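PDB 5G4I: phospholyase from Arthrobacter aurescens, which catalyses pyridoxal-phosphate-dependent phospholyase chemistry, eliminating phosphate from its substrate, on the scaffold of a class III transaminase. Local coordinates for residues Phe115-Arg129 against Phe302-Gly314. Numbering follows the deposited sequence.
Sequences FLTNSGSEANELALR and FGRHNMFFNTFAG. With PLP (pyridoxal-5'-phosphate), chain C; PLP (pyridoxal-5'-phosphate), chain H.
Glu122 OE1 is gripped by two donors: the side-chain amide of Asn310, with ND2 3.1 Å from OE1, and the backbone N of Asn118, 2.8 Å from the same oxygen. The Asn118 N-H meets OE1 nearly along its C-O axis, whereas ND2 comes from above the carboxylate plane, the two flat groups turned 78° apart. Asn310 extends its amide toward the carboxylate because CG lies anti to the backbone N (chi1 176°). The other oxygen, OE2, bonds Ser119 OG of the second subunit, so one buried carboxylate links both segments to the dimer partner. An alanine in place of Glu122 would probably leave Asn118 N and Asn310 ND2 without the oxygen they share, that serine hydroxyl without its carboxylate partner, and the Asn310 amide freer to turn.

Beside this polar knot, the Ala313 methyl packs on the Leu116 backbone, CB 3.2 Å from O, and a water bridges Thr117 O to Gly314 N. Farther along, Phe115, Phe302 and Phe308 form an aromatic cluster: the Phe115 edge points toward the face of Phe308 in an offset edge-to-face pair, centroids 5.9 Å apart. Leu126 CD1 makes a CH-pi contact over the Phe308 face, 4.2 Å from its centroid, and also touches Phe302 CE2. Phe302 CZ lies over one face of the Arg129 guanidinium, whose NE forms a salt bridge with Glu165 of the second subunit.

Two cofactors flank the contact: Gly120 N and Ser121 hold one PLP phosphate at the start of helix 120-135, just after the N-cap Ser119, while Thr311 N and OG1 hold the other, which Gly120 and Ser121 of the second subunit also bind. Such sharing fits the fold-type I dimer of class III transaminases. The end of helix 296-305, through Phe302, and the loop after it pack against helix 120-135 and strand 113-117, which pairs with strand 290-294, at the dimer interface.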
# COMPACT_ATOMS: atom_id res chain seq x y z
N PHE A 115 -9.27 -6.04 8.66
CA PHE A 115 -8.68 -6.12 7.31
C PHE A 115 -7.22 -5.62 7.44
O PHE A 115 -6.99 -4.45 7.86
CB PHE A 115 -9.38 -5.19 6.32
CG PHE A 115 -10.85 -5.47 6.04
CD1 PHE A 115 -11.84 -4.90 6.79
CD2 PHE A 115 -11.19 -6.26 4.96
CE1 PHE A 115 -13.22 -5.16 6.46
CE2 PHE A 115 -12.51 -6.53 4.63
CZ PHE A 115 -13.53 -5.97 5.40
N LEU A 116 -6.25 -6.41 7.03
CA LEU A 116 -4.87 -5.92 7.02
C LEU A 116 -4.55 -5.26 5.64
O LEU A 116 -5.14 -5.61 4.59
CB LEU A 116 -3.92 -7.11 7.29
CG LEU A 116 -3.87 -7.52 8.76
CD1 LEU A 116 -3.33 -8.94 8.97
CD2 LEU A 116 -3.03 -6.56 9.60
N THR A 117 -3.58 -4.31 5.67
CA THR A 117 -3.11 -3.61 4.48
C THR A 117 -1.58 -3.45 4.62
O THR A 117 -0.98 -3.97 5.57
CB THR A 117 -3.78 -2.21 4.29
OG1 THR A 117 -3.25 -1.31 5.29
CG2 THR A 117 -5.32 -2.28 4.30
N ASN A 118 -0.96 -2.69 3.68
CA ASN A 118 0.51 -2.49 3.71
C ASN A 118 0.91 -1.02 4.07
O ASN A 118 2.08 -0.65 4.00
CB ASN A 118 1.15 -2.93 2.40
CG ASN A 118 0.68 -4.29 1.95
OD1 ASN A 118 -0.15 -4.38 0.95
ND2 ASN A 118 1.03 -5.31 2.62
N SER A 119 -0.09 -0.14 4.28
CA SER A 119 0.20 1.30 4.53
C SER A 119 -1.02 1.98 5.19
O SER A 119 -2.18 1.49 5.06
CB SER A 119 0.57 2.05 3.26
OG SER A 119 -0.56 2.21 2.38
N GLY A 120 -0.80 3.13 5.81
CA GLY A 120 -1.94 3.96 6.32
C GLY A 120 -2.81 4.42 5.21
O GLY A 120 -4.08 4.46 5.37
N SER A 121 -2.24 4.85 4.05
CA SER A 121 -3.13 5.28 2.88
C SER A 121 -4.01 4.12 2.46
O SER A 121 -5.21 4.32 2.12
CB SER A 121 -2.30 5.89 1.67
OG SER A 121 -1.70 7.12 2.05
N GLU A 122 -3.45 2.92 2.33
CA GLU A 122 -4.30 1.74 1.92
C GLU A 122 -5.41 1.57 2.93
O GLU A 122 -6.57 1.21 2.53
CB GLU A 122 -3.50 0.45 1.72
CG GLU A 122 -2.65 0.35 0.48
CD GLU A 122 -2.25 -1.11 0.16
OE1 GLU A 122 -1.87 -1.92 1.10
OE2 GLU A 122 -2.31 -1.51 -1.08
N ALA A 123 -5.11 1.75 4.22
CA ALA A 123 -6.16 1.55 5.26
C ALA A 123 -7.28 2.60 5.11
O ALA A 123 -8.50 2.27 5.15
CB ALA A 123 -5.56 1.53 6.65
N ASN A 124 -6.94 3.88 5.03
CA ASN A 124 -7.97 4.92 4.92
C ASN A 124 -8.71 4.81 3.58
O ASN A 124 -9.96 5.04 3.57
CB ASN A 124 -7.38 6.34 5.09
CG ASN A 124 -7.12 6.72 6.53
OD1 ASN A 124 -7.91 6.35 7.42
ND2 ASN A 124 -6.12 7.53 6.77
N GLU A 125 -8.08 4.46 2.46
CA GLU A 125 -8.79 4.20 1.20
C GLU A 125 -9.82 3.15 1.41
O GLU A 125 -11.00 3.31 0.96
CB GLU A 125 -7.76 3.74 0.13
CG GLU A 125 -8.38 3.43 -1.21
CD GLU A 125 -8.80 4.60 -2.04
OE1 GLU A 125 -8.55 5.76 -1.68
OE2 GLU A 125 -9.44 4.36 -3.12
N LEU A 126 -9.47 2.02 2.04
CA LEU A 126 -10.44 0.91 2.27
C LEU A 126 -11.54 1.33 3.21
O LEU A 126 -12.74 0.99 2.94
CB LEU A 126 -9.69 -0.34 2.77
CG LEU A 126 -10.55 -1.54 3.13
CD1 LEU A 126 -11.33 -2.05 1.95
CD2 LEU A 126 -9.63 -2.67 3.70
N ALA A 127 -11.21 2.01 4.30
CA ALA A 127 -12.29 2.46 5.21
C ALA A 127 -13.30 3.35 4.50
O ALA A 127 -14.53 3.20 4.77
CB ALA A 127 -11.71 3.13 6.45
N LEU A 128 -12.86 4.31 3.67
CA LEU A 128 -13.83 5.20 2.94
C LEU A 128 -14.69 4.34 2.02
O LEU A 128 -15.89 4.62 1.79
CB LEU A 128 -13.09 6.32 2.17
CG LEU A 128 -12.43 7.43 2.98
CD1 LEU A 128 -11.75 8.33 2.01
CD2 LEU A 128 -13.49 8.20 3.74
N ARG A 129 -14.08 3.32 1.37
CA ARG A 129 -14.80 2.41 0.46
C ARG A 129 -15.85 1.59 1.16
O ARG A 129 -17.06 1.48 0.69
CB ARG A 129 -13.75 1.59 -0.34
CG ARG A 129 -14.40 0.71 -1.48
CD ARG A 129 -13.31 -0.05 -2.29
NE ARG A 129 -14.00 -0.96 -3.25
CZ ARG A 129 -13.57 -2.15 -3.65
NH1 ARG A 129 -12.35 -2.57 -3.36
NH2 ARG A 129 -14.33 -2.92 -4.43
N PHE A 302 -19.27 -6.33 3.65
CA PHE A 302 -18.35 -5.95 2.55
C PHE A 302 -17.83 -7.20 1.82
O PHE A 302 -17.71 -7.18 0.56
CB PHE A 302 -17.13 -5.11 3.11
CG PHE A 302 -16.24 -4.49 2.05
CD1 PHE A 302 -16.62 -3.35 1.35
CD2 PHE A 302 -14.94 -5.06 1.78
CE1 PHE A 302 -15.74 -2.79 0.42
CE2 PHE A 302 -14.12 -4.48 0.83
CZ PHE A 302 -14.50 -3.40 0.17
N GLY A 303 -17.51 -8.25 2.55
CA GLY A 303 -17.06 -9.52 1.88
C GLY A 303 -18.12 -10.27 1.09
O GLY A 303 -17.81 -10.88 0.08
N ARG A 304 -19.37 -10.09 1.48
CA ARG A 304 -20.47 -10.69 0.67
C ARG A 304 -20.61 -9.93 -0.66
O ARG A 304 -21.11 -10.54 -1.63
CB ARG A 304 -21.83 -10.64 1.40
CG ARG A 304 -21.97 -11.61 2.56
CD ARG A 304 -23.44 -11.66 3.11
NE ARG A 304 -24.13 -10.37 3.24
CZ ARG A 304 -24.21 -9.62 4.36
NH1 ARG A 304 -23.61 -10.01 5.47
NH2 ARG A 304 -24.88 -8.46 4.36
N HIS A 305 -20.30 -8.64 -0.71
CA HIS A 305 -20.51 -7.79 -1.86
C HIS A 305 -19.27 -7.59 -2.76
O HIS A 305 -19.44 -7.01 -3.89
CB HIS A 305 -20.96 -6.39 -1.37
CG HIS A 305 -22.33 -6.35 -0.76
ND1 HIS A 305 -22.74 -5.27 -0.00
CD2 HIS A 305 -23.36 -7.22 -0.81
CE1 HIS A 305 -24.00 -5.49 0.39
NE2 HIS A 305 -24.38 -6.68 -0.08
N ASN A 306 -18.06 -8.04 -2.33
CA ASN A 306 -16.85 -7.81 -3.11
C ASN A 306 -15.87 -8.93 -2.91
O ASN A 306 -15.68 -9.40 -1.78
CB ASN A 306 -16.10 -6.54 -2.66
CG ASN A 306 -16.98 -5.26 -2.66
OD1 ASN A 306 -16.99 -4.44 -3.60
ND2 ASN A 306 -17.66 -5.06 -1.54
N MET A 307 -15.20 -9.36 -4.00
CA MET A 307 -14.11 -10.32 -3.91
C MET A 307 -12.80 -9.56 -3.57
O MET A 307 -11.90 -9.33 -4.38
CB MET A 307 -13.99 -11.17 -5.21
CG MET A 307 -12.91 -12.22 -5.15
SD MET A 307 -12.25 -12.95 -3.61
CE MET A 307 -10.57 -12.57 -4.20
N PHE A 308 -12.76 -9.08 -2.33
CA PHE A 308 -11.67 -8.21 -1.86
C PHE A 308 -10.43 -9.02 -1.48
O PHE A 308 -10.51 -9.96 -0.67
CB PHE A 308 -12.13 -7.33 -0.64
CG PHE A 308 -11.01 -6.41 -0.14
CD1 PHE A 308 -10.69 -5.28 -0.84
CD2 PHE A 308 -10.25 -6.78 0.97
CE1 PHE A 308 -9.58 -4.48 -0.43
CE2 PHE A 308 -9.13 -6.02 1.34
CZ PHE A 308 -8.83 -4.91 0.64
N PHE A 309 -9.25 -8.57 -1.97
CA PHE A 309 -7.98 -9.31 -1.72
C PHE A 309 -6.83 -8.29 -1.89
O PHE A 309 -6.79 -7.61 -2.93
CB PHE A 309 -7.84 -10.55 -2.66
CG PHE A 309 -6.60 -11.40 -2.43
CD1 PHE A 309 -6.39 -12.06 -1.23
CD2 PHE A 309 -5.58 -11.33 -3.34
CE1 PHE A 309 -5.17 -12.75 -0.97
CE2 PHE A 309 -4.38 -12.12 -3.17
CZ PHE A 309 -4.17 -12.79 -1.98
N ASN A 310 -5.86 -8.31 -0.96
CA ASN A 310 -4.63 -7.53 -0.93
C ASN A 310 -3.50 -8.57 -0.83
O ASN A 310 -3.40 -9.26 0.18
CB ASN A 310 -4.74 -6.54 0.22
CG ASN A 310 -3.52 -5.73 0.46
OD1 ASN A 310 -2.38 -6.21 0.30
ND2 ASN A 310 -3.71 -4.46 0.86
N THR A 311 -2.66 -8.68 -1.86
CA THR A 311 -1.75 -9.82 -1.97
C THR A 311 -0.73 -9.89 -0.85
O THR A 311 -0.42 -10.98 -0.33
CB THR A 311 -0.99 -9.79 -3.33
OG1 THR A 311 -1.93 -9.79 -4.42
CG2 THR A 311 -0.06 -11.03 -3.50
N PHE A 312 -0.11 -8.77 -0.50
CA PHE A 312 0.94 -8.75 0.55
C PHE A 312 0.35 -8.65 1.97
O PHE A 312 1.03 -9.02 2.93
CB PHE A 312 1.92 -7.56 0.33
CG PHE A 312 2.70 -7.60 -0.98
CD1 PHE A 312 3.38 -8.73 -1.38
CD2 PHE A 312 2.85 -6.42 -1.69
CE1 PHE A 312 4.16 -8.69 -2.55
CE2 PHE A 312 3.63 -6.37 -2.85
CZ PHE A 312 4.29 -7.54 -3.28
N ALA A 313 -0.93 -8.26 2.10
CA ALA A 313 -1.46 -8.06 3.45
C ALA A 313 -1.53 -9.34 4.24
O ALA A 313 -1.97 -10.40 3.69
CB ALA A 313 -2.84 -7.45 3.38
N GLY A 314 -1.10 -9.31 5.52
CA GLY A 314 -1.23 -10.55 6.32
C GLY A 314 -0.31 -11.67 5.97
O GLY A 314 -0.55 -12.84 6.35
N1 PLP C . -3.10 9.50 8.18
C2 PLP C . -2.31 10.09 9.10
C2A PLP C . -2.92 10.76 10.31
C3 PLP C . -0.83 10.07 8.93
O3 PLP C . -0.01 10.65 9.85
C4 PLP C . -0.29 9.40 7.73
C4A PLP C . 1.17 9.33 7.48
C5 PLP C . -1.27 8.80 6.80
C6 PLP C . -2.63 8.88 7.08
C5A PLP C . -0.80 8.09 5.55
O4P PLP C . 0.18 7.11 5.89
P PLP C . 1.06 6.40 4.75
O1P PLP C . 2.11 7.43 4.40
O2P PLP C . 1.61 5.16 5.43
O3P PLP C . 0.07 6.11 3.65
N1 PLP H . -2.30 -6.02 -11.31
C2 PLP H . -2.16 -7.26 -11.63
C2A PLP H . -2.10 -7.64 -13.12
C3 PLP H . -2.11 -8.30 -10.56
O3 PLP H . -1.87 -9.62 -10.88
C4 PLP H . -2.17 -7.93 -9.14
C4A PLP H . -1.95 -8.90 -8.03
C5 PLP H . -2.38 -6.51 -8.92
C6 PLP H . -2.43 -5.60 -10.03
C5A PLP H . -2.61 -6.02 -7.46
O4P PLP H . -1.46 -6.18 -6.66
P PLP H . -1.78 -6.06 -5.04
O1P PLP H . -2.68 -7.19 -4.52
O2P PLP H . -0.29 -6.03 -4.58
O3P PLP H . -2.23 -4.71 -4.69
O HOH W 1 -0.18 -6.72 6.40